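Local structure of uncharacterized protein MG376 homolog (Mycoplasma pneumoniae, 2HQL) at residues I33-F38 and D46-Y51; I50-Q55 and I91-I96. The protein binds single-stranded DNA, probably through its OB fold. All blocks are in the same frame, centred on the assembly; numbering follows the deposited sequence.

Interaction 1: I33-F38 and D46-Y51; sequences IKQMRF and DYYVIY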
# COMPACT_ATOMS: atom_id res chain seq x y z
N ILE A 33 -3.69 -11.92 -1.92
CA ILE A 33 -4.75 -11.78 -0.93
C ILE A 33 -5.96 -10.98 -1.42
O ILE A 33 -5.84 -10.07 -2.24
CB ILE A 33 -4.19 -11.08 0.34
CG1 ILE A 33 -2.90 -11.77 0.80
CG2 ILE A 33 -5.19 -11.08 1.43
CD1 ILE A 33 -3.03 -13.23 1.11
N LYS A 34 -7.13 -11.32 -0.88
CA LYS A 34 -8.38 -10.64 -1.20
C LYS A 34 -8.92 -10.01 0.08
O LYS A 34 -8.92 -10.64 1.14
CB LYS A 34 -9.43 -11.63 -1.72
CG LYS A 34 -10.85 -11.06 -1.76
CD LYS A 34 -11.93 -12.11 -2.08
CE LYS A 34 -12.12 -13.11 -0.94
NZ LYS A 34 -13.20 -14.12 -1.24
N GLN A 35 -9.37 -8.76 -0.01
CA GLN A 35 -9.95 -8.08 1.14
C GLN A 35 -11.29 -7.56 0.64
O GLN A 35 -11.35 -6.99 -0.44
CB GLN A 35 -9.08 -6.90 1.59
CG GLN A 35 -9.53 -6.29 2.91
CD GLN A 35 -8.59 -5.23 3.45
OE1 GLN A 35 -8.62 -4.07 3.04
NE2 GLN A 35 -7.74 -5.64 4.38
N MET A 36 -12.36 -7.77 1.41
CA MET A 36 -13.68 -7.30 0.99
C MET A 36 -13.80 -5.78 0.95
O MET A 36 -13.26 -5.07 1.81
CB MET A 36 -14.77 -7.90 1.88
CG MET A 36 -14.77 -9.44 1.88
SD MET A 36 -14.60 -10.15 0.21
CE MET A 36 -16.16 -9.69 -0.55
N ARG A 37 -14.51 -5.29 -0.06
CA ARG A 37 -14.71 -3.87 -0.31
C ARG A 37 -16.18 -3.63 -0.63
O ARG A 37 -16.89 -4.52 -1.10
CB ARG A 37 -13.84 -3.47 -1.52
CG ARG A 37 -13.87 -2.01 -1.96
CD ARG A 37 -13.11 -1.10 -1.00
NE ARG A 37 -12.83 0.20 -1.60
CZ ARG A 37 -11.95 0.39 -2.58
NH1 ARG A 37 -11.26 -0.64 -3.06
NH2 ARG A 37 -11.78 1.60 -3.11
N PHE A 38 -16.65 -2.42 -0.35
CA PHE A 38 -18.02 -2.02 -0.65
C PHE A 38 -17.95 -0.93 -1.70
O PHE A 38 -16.90 -0.32 -1.91
CB PHE A 38 -18.73 -1.47 0.60
CG PHE A 38 -19.41 -2.52 1.43
CD1 PHE A 38 -20.61 -3.09 1.00
CD2 PHE A 38 -18.82 -2.99 2.59
CE1 PHE A 38 -21.21 -4.13 1.72
CE2 PHE A 38 -19.40 -4.02 3.33
CZ PHE A 38 -20.60 -4.60 2.89
N ASP A 46 -11.03 -6.50 -3.11
CA ASP A 46 -9.76 -5.84 -3.39
C ASP A 46 -8.71 -6.94 -3.35
O ASP A 46 -8.74 -7.79 -2.46
CB ASP A 46 -9.41 -4.77 -2.35
CG ASP A 46 -9.94 -3.39 -2.72
OD1 ASP A 46 -10.21 -3.14 -3.91
OD2 ASP A 46 -10.07 -2.56 -1.80
N TYR A 47 -7.81 -6.94 -4.32
CA TYR A 47 -6.76 -7.94 -4.37
C TYR A 47 -5.41 -7.26 -4.21
O TYR A 47 -5.14 -6.21 -4.82
CB TYR A 47 -6.79 -8.70 -5.69
CG TYR A 47 -7.85 -9.78 -5.75
CD1 TYR A 47 -7.49 -11.13 -5.80
CD2 TYR A 47 -9.21 -9.46 -5.82
CE1 TYR A 47 -8.46 -12.13 -5.92
CE2 TYR A 47 -10.18 -10.46 -5.94
CZ TYR A 47 -9.79 -11.78 -5.99
OH TYR A 47 -10.74 -12.76 -6.15
N TYR A 48 -4.57 -7.89 -3.39
CA TYR A 48 -3.24 -7.39 -3.08
C TYR A 48 -2.25 -8.51 -3.27
O TYR A 48 -2.59 -9.69 -3.14
CB TYR A 48 -3.20 -6.91 -1.64
CG TYR A 48 -4.18 -5.81 -1.35
CD1 TYR A 48 -3.94 -4.51 -1.80
CD2 TYR A 48 -5.36 -6.05 -0.65
CE1 TYR A 48 -4.85 -3.49 -1.56
CE2 TYR A 48 -6.28 -5.03 -0.40
CZ TYR A 48 -6.01 -3.76 -0.86
OH TYR A 48 -6.89 -2.74 -0.62
N VAL A 49 -1.01 -8.15 -3.60
CA VAL A 49 0.04 -9.13 -3.78
C VAL A 49 1.07 -8.87 -2.70
O VAL A 49 1.56 -7.76 -2.55
CB VAL A 49 0.71 -9.02 -5.16
CG1 VAL A 49 1.82 -10.04 -5.27
CG2 VAL A 49 -0.32 -9.24 -6.26
N ILE A 50 1.37 -9.90 -1.93
CA ILE A 50 2.34 -9.79 -0.86
C ILE A 50 3.41 -10.84 -1.11
O ILE A 50 3.20 -11.79 -1.86
CB ILE A 50 1.66 -10.04 0.51
CG1 ILE A 50 1.06 -11.44 0.56
CG2 ILE A 50 0.53 -9.03 0.72
CD1 ILE A 50 0.51 -11.81 1.92
N TYR A 51 4.58 -10.66 -0.50
CA TYR A 51 5.66 -11.63 -0.66
C TYR A 51 6.56 -11.67 0.56
O TYR A 51 6.40 -10.86 1.47
CB TYR A 51 6.51 -11.34 -1.91
CG TYR A 51 7.34 -10.07 -1.85
CD1 TYR A 51 6.82 -8.85 -2.26
CD2 TYR A 51 8.66 -10.10 -1.38
CE1 TYR A 51 7.58 -7.68 -2.20
CE2 TYR A 51 9.44 -8.94 -1.32
CZ TYR A 51 8.89 -7.73 -1.74
OH TYR A 51 9.63 -6.57 -1.68
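The antiparallel hairpin of strands 28-39 and 42-53 is joined here, where Ile33, Lys34 and Gln35 lie opposite Tyr48, Tyr47 and Asp46. Ile33 and Tyr48 exchange two backbone bonds (Tyr48 N to Ile33 O, 2.8 Å), and Gln35 and Asp46 exchange two more. Lys34 and Tyr47 form the non-hydrogen-bonded pair. There Lys34 CB sits over the centre of one face of the Tyr47 ring, 4.3 Å from its centroid, a CH-pi contact suited to the aliphatic root of lysine.

In this OB-fold protein the other face turns inward at the Ile33 end, a place for apolar residues: Ile33 CG1 meets Ile50 CD1 at 3.6 Å, and Ile17 of strand 9-22 packs on Ile33. Further along, Gln35 CB approaches the edge of the Tyr48 ring in its plane, 3.9 Å from CE2, while Gln35 NE2 donates to Glu14 O.

Arg37 chi2 (73°) turns CD to within 3.5 Å of Asp46 OD2, and NH1 forms a salt bridge to that oxygen at 2.6 Å. The hydrogen bond within it is weak, bent to 124° at the hydrogen; the two planes lie 51° apart. These opposite charges suit the boundary with the second subunit, whose Thr78 accepts from Arg37 NH1 through O and bonds Asp46 OD1 through OG1.

Interaction 2: I50-Q55 and I91-I96; sequences IYANGQ and IEIVKI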
# COMPACT_ATOMS: atom_id res chain seq x y z
N ILE A 50 1.37 -9.90 -1.93
CA ILE A 50 2.34 -9.79 -0.86
C ILE A 50 3.41 -10.84 -1.11
O ILE A 50 3.20 -11.79 -1.86
CB ILE A 50 1.66 -10.04 0.51
CG1 ILE A 50 1.06 -11.44 0.56
CG2 ILE A 50 0.53 -9.03 0.72
CD1 ILE A 50 0.51 -11.81 1.92
N TYR A 51 4.58 -10.66 -0.50
CA TYR A 51 5.66 -11.63 -0.66
C TYR A 51 6.56 -11.67 0.56
O TYR A 51 6.40 -10.86 1.47
CB TYR A 51 6.51 -11.34 -1.91
CG TYR A 51 7.34 -10.07 -1.85
CD1 TYR A 51 6.82 -8.85 -2.26
CD2 TYR A 51 8.66 -10.10 -1.38
CE1 TYR A 51 7.58 -7.68 -2.20
CE2 TYR A 51 9.44 -8.94 -1.32
CZ TYR A 51 8.89 -7.73 -1.74
OH TYR A 51 9.63 -6.57 -1.68
N ALA A 52 7.50 -12.61 0.56
CA ALA A 52 8.45 -12.77 1.66
C ALA A 52 9.70 -13.48 1.16
O ALA A 52 9.68 -14.21 0.18
CB ALA A 52 7.82 -13.57 2.79
N ASN A 53 10.81 -13.24 1.86
CA ASN A 53 12.09 -13.84 1.52
C ASN A 53 12.65 -14.66 2.69
O ASN A 53 12.14 -14.60 3.81
CB ASN A 53 13.09 -12.74 1.15
CG ASN A 53 12.79 -12.13 -0.19
OD1 ASN A 53 13.15 -12.68 -1.23
ND2 ASN A 53 12.12 -10.99 -0.18
N GLY A 54 13.69 -15.44 2.40
CA GLY A 54 14.35 -16.26 3.40
C GLY A 54 13.50 -17.20 4.22
O GLY A 54 12.66 -17.93 3.69
N GLN A 55 13.73 -17.22 5.53
CA GLN A 55 12.96 -18.07 6.42
C GLN A 55 11.47 -17.79 6.29
O GLN A 55 10.66 -18.70 6.13
CB GLN A 55 13.37 -17.85 7.88
CG GLN A 55 14.75 -18.36 8.25
CD GLN A 55 14.87 -18.71 9.72
OE1 GLN A 55 15.96 -19.00 10.21
NE2 GLN A 55 13.74 -18.70 10.43
N ILE A 91 3.44 -5.80 -1.30
CA ILE A 91 3.81 -5.60 0.09
C ILE A 91 4.87 -6.59 0.53
O ILE A 91 4.64 -7.79 0.48
CB ILE A 91 2.63 -5.75 1.08
CG1 ILE A 91 1.46 -4.85 0.65
CG2 ILE A 91 3.09 -5.38 2.50
CD1 ILE A 91 0.58 -5.46 -0.43
N GLU A 92 6.02 -6.06 0.94
CA GLU A 92 7.13 -6.86 1.43
C GLU A 92 6.81 -7.22 2.88
O GLU A 92 6.83 -6.37 3.77
CB GLU A 92 8.42 -6.03 1.39
CG GLU A 92 9.67 -6.83 1.68
CD GLU A 92 10.86 -5.94 1.86
OE1 GLU A 92 10.81 -4.81 1.34
OE2 GLU A 92 11.85 -6.37 2.49
N ILE A 93 6.51 -8.49 3.11
CA ILE A 93 6.16 -8.95 4.44
C ILE A 93 7.32 -8.85 5.42
O ILE A 93 8.44 -9.29 5.14
CB ILE A 93 5.64 -10.40 4.37
CG1 ILE A 93 4.30 -10.43 3.62
CG2 ILE A 93 5.54 -11.00 5.78
CD1 ILE A 93 3.82 -11.81 3.27
N VAL A 94 7.04 -8.26 6.58
CA VAL A 94 8.03 -8.10 7.64
C VAL A 94 7.63 -9.02 8.76
O VAL A 94 8.47 -9.64 9.42
CB VAL A 94 8.07 -6.64 8.18
CG1 VAL A 94 8.81 -6.60 9.50
CG2 VAL A 94 8.76 -5.72 7.19
N LYS A 95 6.32 -9.14 8.98
CA LYS A 95 5.83 -9.98 10.05
C LYS A 95 4.46 -10.63 9.79
O LYS A 95 3.54 -10.00 9.26
CB LYS A 95 5.79 -9.15 11.33
CG LYS A 95 5.59 -9.95 12.60
CD LYS A 95 5.76 -9.09 13.83
CE LYS A 95 5.58 -9.92 15.08
NZ LYS A 95 4.24 -10.57 15.09
N ILE A 96 4.34 -11.90 10.16
CA ILE A 96 3.09 -12.62 10.01
C ILE A 96 2.51 -12.79 11.40
O ILE A 96 3.22 -13.11 12.35
CB ILE A 96 3.29 -14.03 9.41
CG1 ILE A 96 3.88 -13.92 8.01
CG2 ILE A 96 1.96 -14.77 9.36
CD1 ILE A 96 4.10 -15.26 7.34
O HOH W 1 10.10 -10.88 3.97
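Ile50 and Ile93 meet methyl to methyl, CD1 to CD1 at 3.6 Å, on the buried face where strands 42-53 and 86-96 pair in parallel sense, their short segments turned 55° to each other. The second branch of Ile50, CG2, rests 3.8 Å from Ile91 CD1, and the two branches of this beta-branched side chain thus serve two isoleucines of the partner strand. Ala52 CB lies 4.2 Å from Ile93 CB, and Leu60 of helix 54-64 touches both residues.

The backbones are joined by Tyr51, whose N donates to Ile91 O (3.0 Å) and whose O accepts from Ile93 N (2.9 Å), the pattern of parallel strands in which one residue bonds to two flanking its neighbour. Farther on, a water takes over, accepting from Asn53 N and donating to Ile93 O.

On the other face, Tyr51 CG stands between the backbone N and the carbonyl carbon (chi1 68°). Glu92 CA makes a CH-pi contact over the ring face toward its rim, 3.9 Å from the centroid. Tyr51 also packs on Glu92 CB and CG, its hydroxyl near the carboxylate; Glu92 OE1 is salt-bridged to Arg77, so the charge beside the ring is probably partly balanced.

In the fold
Strand 42-53 is common to both contacts: interaction 1 pairs it antiparallel with strand 28-39, and interaction 2 pairs it parallel with strand 86-96. The handover comes at Ile50, whose side chain packs against both neighbouring strands, and a probable backbone hydrogen bond from Ile91 N to Val49 O continues the sheet from one contact to the other. Both are largely buried, yet differently. Interaction 1 runs from apolar packing at Ile50 to charged and amide groups that meet the second subunit. Interaction 2 has isoleucines and Ala52 on one face, where helix 54-64 meets Ala52 and Ile93, and Tyr51 and Glu92 on the other. Arg77 of the second subunit, not the one paired with Glu92, packs on Asp46 and Tyr48.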